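Local coordinates for tail spike protein (Acinetobacter phage vB_AbaP_AS12, PDB 6EU4) that probably recognises and degrades the capsular polysaccharide of its Acinetobacter baumannii host as a trimeric tailspike at the start of infection, at residues 170-182 / 198-212. Residues are numbered along the deposited sequence; the frame is centred on the assembly and turned at random.
Sequences NFDVDAIMVAIPR and LQYDSALPTKGIGLY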
loop_
_atom_site.group_PDB
_atom_site.type_symbol
_atom_site.label_atom_id
_atom_site.label_comp_id
_atom_site.label_asym_id
_atom_site.label_seq_id
_atom_site.Cartn_x
_atom_site.Cartn_y
_atom_site.Cartn_z
ATOM N N ASN A 170 1.155 25.558 -27.438
ATOM C CA ASN A 170 0.870 26.961 -27.195
ATOM C C ASN A 170 0.522 27.099 -25.724
ATOM O O ASN A 170 -0.320 26.360 -25.208
ATOM C CB ASN A 170 -0.263 27.456 -28.087
ATOM C CG ASN A 170 -0.477 28.963 -27.981
ATOM O OD1 ASN A 170 -0.751 29.477 -26.903
ATOM N ND2 ASN A 170 -0.346 29.667 -29.103
ATOM N N PHE A 171 1.221 27.993 -25.041
ATOM C CA PHE A 171 1.065 28.153 -23.606
ATOM C C PHE A 171 0.231 29.387 -23.250
ATOM O O PHE A 171 0.154 29.754 -22.065
ATOM C CB PHE A 171 2.435 28.216 -22.948
ATOM C CG PHE A 171 3.284 26.991 -23.207
ATOM C CD1 PHE A 171 4.044 26.900 -24.363
ATOM C CD2 PHE A 171 3.336 25.953 -22.297
ATOM C CE1 PHE A 171 4.816 25.784 -24.609
ATOM C CE2 PHE A 171 4.115 24.840 -22.546
ATOM C CZ PHE A 171 4.847 24.760 -23.698
ATOM N N ASP A 172 -0.426 29.996 -24.236
ATOM C CA ASP A 172 -1.138 31.259 -24.037
ATOM C C ASP A 172 -2.578 30.988 -23.584
ATOM O O ASP A 172 -3.559 31.300 -24.271
ATOM C CB ASP A 172 -1.108 32.091 -25.315
ATOM C CG ASP A 172 0.319 32.514 -25.728
ATOM O OD1 ASP A 172 1.277 32.315 -24.945
ATOM O OD2 ASP A 172 0.477 33.071 -26.842
ATOM N N VAL A 173 -2.679 30.390 -22.406
ATOM C CA VAL A 173 -3.949 30.055 -21.775
ATOM C C VAL A 173 -4.167 30.963 -20.574
ATOM O O VAL A 173 -3.241 31.591 -20.053
ATOM C CB VAL A 173 -4.003 28.574 -21.335
ATOM C CG1 VAL A 173 -3.743 27.656 -22.508
ATOM C CG2 VAL A 173 -3.004 28.290 -20.253
ATOM N N ASP A 174 -5.423 31.019 -20.126
ATOM C CA ASP A 174 -5.770 31.754 -18.909
ATOM C C ASP A 174 -5.443 30.864 -17.713
ATOM O O ASP A 174 -6.207 29.959 -17.375
ATOM C CB ASP A 174 -7.241 32.147 -18.903
ATOM C CG ASP A 174 -7.630 32.903 -17.636
ATOM O OD1 ASP A 174 -6.714 33.359 -16.917
ATOM O OD2 ASP A 174 -8.839 33.043 -17.368
ATOM N N ALA A 175 -4.293 31.125 -17.095
ATOM C CA ALA A 175 -3.782 30.381 -15.956
ATOM C C ALA A 175 -3.078 31.356 -15.026
ATOM O O ALA A 175 -2.781 32.490 -15.409
ATOM C CB ALA A 175 -2.812 29.285 -16.391
ATOM N N ILE A 176 -2.841 30.931 -13.787
ATOM C CA ILE A 176 -2.101 31.763 -12.836
ATOM C C ILE A 176 -0.611 31.545 -12.979
ATOM O O ILE A 176 0.168 32.503 -13.063
ATOM C CB ILE A 176 -2.564 31.492 -11.387
ATOM C CG1 ILE A 176 -4.079 31.662 -11.283
ATOM C CG2 ILE A 176 -1.851 32.432 -10.430
ATOM C CD1 ILE A 176 -4.640 31.238 -9.940
HETATM N N MSE A 177 -0.215 30.281 -13.017
HETATM C CA MSE A 177 1.175 29.888 -13.191
HETATM C C MSE A 177 1.262 28.822 -14.292
HETATM O O MSE A 177 0.366 27.981 -14.426
HETATM C CB MSE A 177 1.748 29.370 -11.850
HETATM C CG MSE A 177 3.217 29.318 -11.771
HETATM SE SE MSE A 177 3.714 28.913 -9.895
HETATM C CE MSE A 177 5.438 29.701 -9.993
ATOM N N VAL A 178 2.323 28.883 -15.097
ATOM C CA VAL A 178 2.503 28.010 -16.252
ATOM C C VAL A 178 3.910 27.431 -16.215
ATOM O O VAL A 178 4.882 28.178 -16.059
ATOM C CB VAL A 178 2.293 28.771 -17.577
ATOM C CG1 VAL A 178 2.441 27.838 -18.790
ATOM C CG2 VAL A 178 0.933 29.468 -17.580
ATOM N N ALA A 179 4.020 26.114 -16.376
ATOM C CA ALA A 179 5.308 25.442 -16.518
ATOM C C ALA A 179 5.629 25.317 -18.004
ATOM O O ALA A 179 4.817 24.787 -18.768
ATOM C CB ALA A 179 5.273 24.051 -15.880
ATOM N N ILE A 180 6.799 25.803 -18.407
ATOM C CA ILE A 180 7.221 25.808 -19.809
ATOM C C ILE A 180 8.626 25.216 -19.928
ATOM O O ILE A 180 9.548 25.685 -19.244
ATOM C CB ILE A 180 7.196 27.237 -20.390
ATOM C CG1 ILE A 180 5.824 27.876 -20.201
ATOM C CG2 ILE A 180 7.642 27.231 -21.858
ATOM C CD1 ILE A 180 5.667 29.313 -20.798
ATOM N N PRO A 181 8.877 24.247 -20.815
ATOM C CA PRO A 181 10.247 23.729 -20.943
ATOM C C PRO A 181 11.205 24.798 -21.449
ATOM O O PRO A 181 10.846 25.677 -22.242
ATOM C CB PRO A 181 10.116 22.583 -21.963
ATOM C CG PRO A 181 8.651 22.241 -21.952
ATOM C CD PRO A 181 7.946 23.539 -21.701
ATOM N N ARG A 182 12.452 24.698 -20.996
ATOM C CA ARG A 182 13.524 25.461 -21.630
ATOM C C ARG A 182 13.572 25.160 -23.122
ATOM O O ARG A 182 13.186 24.080 -23.573
ATOM C CB ARG A 182 14.869 25.115 -21.002
ATOM C CG ARG A 182 15.044 25.486 -19.544
ATOM C CD ARG A 182 16.387 24.884 -19.038
ATOM N NE ARG A 182 16.772 25.390 -17.730
ATOM C CZ ARG A 182 17.839 24.974 -17.052
ATOM N NH1 ARG A 182 18.622 24.020 -17.541
ATOM N NH2 ARG A 182 18.117 25.512 -15.874
ATOM N N LEU A 198 -2.082 29.793 -5.199
ATOM C CA LEU A 198 -2.366 30.363 -6.515
ATOM C C LEU A 198 -3.873 30.550 -6.573
ATOM O O LEU A 198 -4.614 29.561 -6.525
ATOM C CB LEU A 198 -1.923 29.423 -7.645
ATOM C CG LEU A 198 -0.456 29.014 -7.676
ATOM C CD1 LEU A 198 -0.232 27.904 -8.698
ATOM C CD2 LEU A 198 0.384 30.215 -8.005
ATOM N N GLN A 199 -4.338 31.791 -6.651
ATOM C CA GLN A 199 -5.774 32.042 -6.658
ATOM C C GLN A 199 -6.132 33.123 -7.662
ATOM O O GLN A 199 -5.369 34.065 -7.880
ATOM C CB GLN A 199 -6.273 32.483 -5.267
ATOM C CG GLN A 199 -5.941 31.497 -4.169
ATOM C CD GLN A 199 -6.544 31.883 -2.833
ATOM O OE1 GLN A 199 -7.521 32.647 -2.770
ATOM N NE2 GLN A 199 -5.959 31.368 -1.753
ATOM N N TYR A 200 -7.335 33.008 -8.230
ATOM C CA TYR A 200 -7.943 34.153 -8.894
ATOM C C TYR A 200 -8.625 35.047 -7.868
ATOM O O TYR A 200 -9.075 34.583 -6.821
ATOM C CB TYR A 200 -8.976 33.722 -9.932
ATOM C CG TYR A 200 -8.342 33.191 -11.186
ATOM C CD1 TYR A 200 -7.972 31.865 -11.277
ATOM C CD2 TYR A 200 -8.085 34.024 -12.261
ATOM C CE1 TYR A 200 -7.358 31.367 -12.428
ATOM C CE2 TYR A 200 -7.482 33.541 -13.415
ATOM C CZ TYR A 200 -7.118 32.207 -13.483
ATOM O OH TYR A 200 -6.509 31.733 -14.624
ATOM N N ASP A 201 -8.659 36.343 -8.172
ATOM C CA ASP A 201 -9.551 37.287 -7.505
ATOM C C ASP A 201 -10.975 36.739 -7.528
ATOM O O ASP A 201 -11.539 36.507 -8.596
ATOM C CB ASP A 201 -9.450 38.632 -8.231
ATOM C CG ASP A 201 -10.290 39.746 -7.595
ATOM O OD1 ASP A 201 -11.134 39.483 -6.709
ATOM O OD2 ASP A 201 -10.071 40.911 -8.009
ATOM N N SER A 202 -11.544 36.475 -6.342
ATOM C CA SER A 202 -12.846 35.812 -6.279
ATOM C C SER A 202 -13.934 36.622 -6.962
ATOM O O SER A 202 -14.970 36.058 -7.324
ATOM C CB SER A 202 -13.253 35.544 -4.821
ATOM O OG SER A 202 -13.482 36.777 -4.148
ATOM N N ALA A 203 -13.717 37.918 -7.161
ATOM C CA ALA A 203 -14.703 38.770 -7.816
ATOM C C ALA A 203 -14.774 38.558 -9.323
ATOM O O ALA A 203 -15.761 38.965 -9.941
ATOM C CB ALA A 203 -14.396 40.244 -7.531
ATOM N N LEU A 204 -13.760 37.940 -9.936
ATOM C CA LEU A 204 -13.787 37.754 -11.385
ATOM C C LEU A 204 -14.961 36.868 -11.785
ATOM O O LEU A 204 -15.080 35.746 -11.282
ATOM C CB LEU A 204 -12.503 37.105 -11.891
ATOM C CG LEU A 204 -11.316 38.025 -12.017
ATOM C CD1 LEU A 204 -10.060 37.159 -12.236
ATOM C CD2 LEU A 204 -11.501 39.041 -13.167
ATOM N N PRO A 205 -15.818 37.306 -12.704
ATOM C CA PRO A 205 -16.933 36.446 -13.130
ATOM C C PRO A 205 -16.492 35.115 -13.701
ATOM O O PRO A 205 -17.185 34.110 -13.515
ATOM C CB PRO A 205 -17.636 37.292 -14.197
ATOM C CG PRO A 205 -17.276 38.673 -13.881
ATOM C CD PRO A 205 -15.903 38.648 -13.300
ATOM N N THR A 206 -15.371 35.087 -14.416
ATOM C CA THR A 206 -14.858 33.882 -15.051
ATOM C C THR A 206 -13.474 33.596 -14.498
ATOM O O THR A 206 -12.649 34.507 -14.380
ATOM C CB THR A 206 -14.797 34.043 -16.576
ATOM O OG1 THR A 206 -16.098 34.409 -17.062
ATOM C CG2 THR A 206 -14.365 32.747 -17.239
ATOM N N LYS A 207 -13.240 32.347 -14.132
ATOM C CA LYS A 207 -11.953 31.919 -13.617
ATOM C C LYS A 207 -11.274 31.024 -14.642
ATOM O O LYS A 207 -11.917 30.489 -15.548
ATOM C CB LYS A 207 -12.091 31.152 -12.307
ATOM C CG LYS A 207 -13.017 31.784 -11.285
ATOM C CD LYS A 207 -12.466 33.064 -10.791
ATOM C CE LYS A 207 -13.041 33.411 -9.414
ATOM N NZ LYS A 207 -14.473 33.782 -9.488
ATOM N N GLY A 208 -9.968 30.821 -14.442
ATOM C CA GLY A 208 -9.179 29.991 -15.323
ATOM C C GLY A 208 -8.524 28.811 -14.628
ATOM O O GLY A 208 -9.090 28.226 -13.704
ATOM N N ILE A 209 -7.321 28.473 -15.066
ATOM C CA ILE A 209 -6.550 27.344 -14.559
ATOM C C ILE A 209 -5.619 27.849 -13.476
ATOM O O ILE A 209 -4.998 28.897 -13.631
ATOM C CB ILE A 209 -5.742 26.694 -15.698
ATOM C CG1 ILE A 209 -6.653 26.224 -16.823
ATOM C CG2 ILE A 209 -4.879 25.532 -15.178
ATOM C CD1 ILE A 209 -5.899 26.049 -18.163
ATOM N N GLY A 210 -5.500 27.104 -12.384
ATOM C CA GLY A 210 -4.532 27.471 -11.386
ATOM C C GLY A 210 -3.091 27.291 -11.838
ATOM O O GLY A 210 -2.349 28.258 -12.051
ATOM N N LEU A 211 -2.696 26.036 -12.005
ATOM C CA LEU A 211 -1.375 25.675 -12.509
ATOM C C LEU A 211 -1.558 24.906 -13.805
ATOM O O LEU A 211 -2.087 23.789 -13.795
ATOM C CB LEU A 211 -0.616 24.842 -11.480
ATOM C CG LEU A 211 0.710 24.253 -11.964
ATOM C CD1 LEU A 211 1.721 25.341 -12.310
ATOM C CD2 LEU A 211 1.296 23.270 -10.942
ATOM N N TYR A 212 -1.120 25.499 -14.917
ATOM C CA TYR A 212 -1.097 24.825 -16.208
ATOM C C TYR A 212 0.332 24.333 -16.411
ATOM O O TYR A 212 1.248 25.124 -16.653
ATOM C CB TYR A 212 -1.551 25.730 -17.347
ATOM C CG TYR A 212 -1.620 24.986 -18.662
ATOM C CD1 TYR A 212 -2.295 23.780 -18.754
ATOM C CD2 TYR A 212 -0.975 25.458 -19.795
ATOM C CE1 TYR A 212 -2.353 23.075 -19.936
ATOM C CE2 TYR A 212 -1.026 24.757 -20.992
ATOM C CZ TYR A 212 -1.715 23.565 -21.054
ATOM O OH TYR A 212 -1.783 22.852 -22.234
HETATM O O HOH W 1 -0.274 23.688 -24.236
#
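Ile176 reaches from one coil of the right-handed parallel beta-helix, the fold of many phage tailspikes, into the next, among Leu198, Tyr200 and Gly210. Ile176 CB lies 3.3 Å from Gly210 O. CG2, anti to the backbone N, packs on Leu198 CD2. Ile176 CG1, anti to the carbonyl carbon (chi1 -54°), sits over one face of the Tyr200 ring in a CH-pi contact, 3.9 Å from the centroid. Ile176 CD1 ends 3.3 Å from Gln199 C. The backbones pair in parallel through Ala175 with Ile209, Met177 with Leu211 and Val178 with Tyr212. Both segments turn a corner, at Ile176-Met177 and at Gly210, and the pairing continues on the far side of the bend. There Gly210 O accepts from both Ile176 N and Met177 N. Ile176 N is bifurcated, donating to Ile209 O as well, and both its bonds are bent. Beyond the corner Tyr212 N donates to Met177 O at 2.9 Å. Strand 131-133 pairs with 175-179 from the preceding coil. On the Ala175 face, Val173 CG2 touches Tyr212 CD2 at 3.5 Å, the two side chains crossing at about a right angle. At the loop end, Asp174 OD1 forms a salt bridge with Lys151, and OD2 accepts from Asn154. Tyr200 OH donates to Asp174 OD1 at 2.8 Å, meeting it from above the carboxylate plane, which stands 89° to the ring.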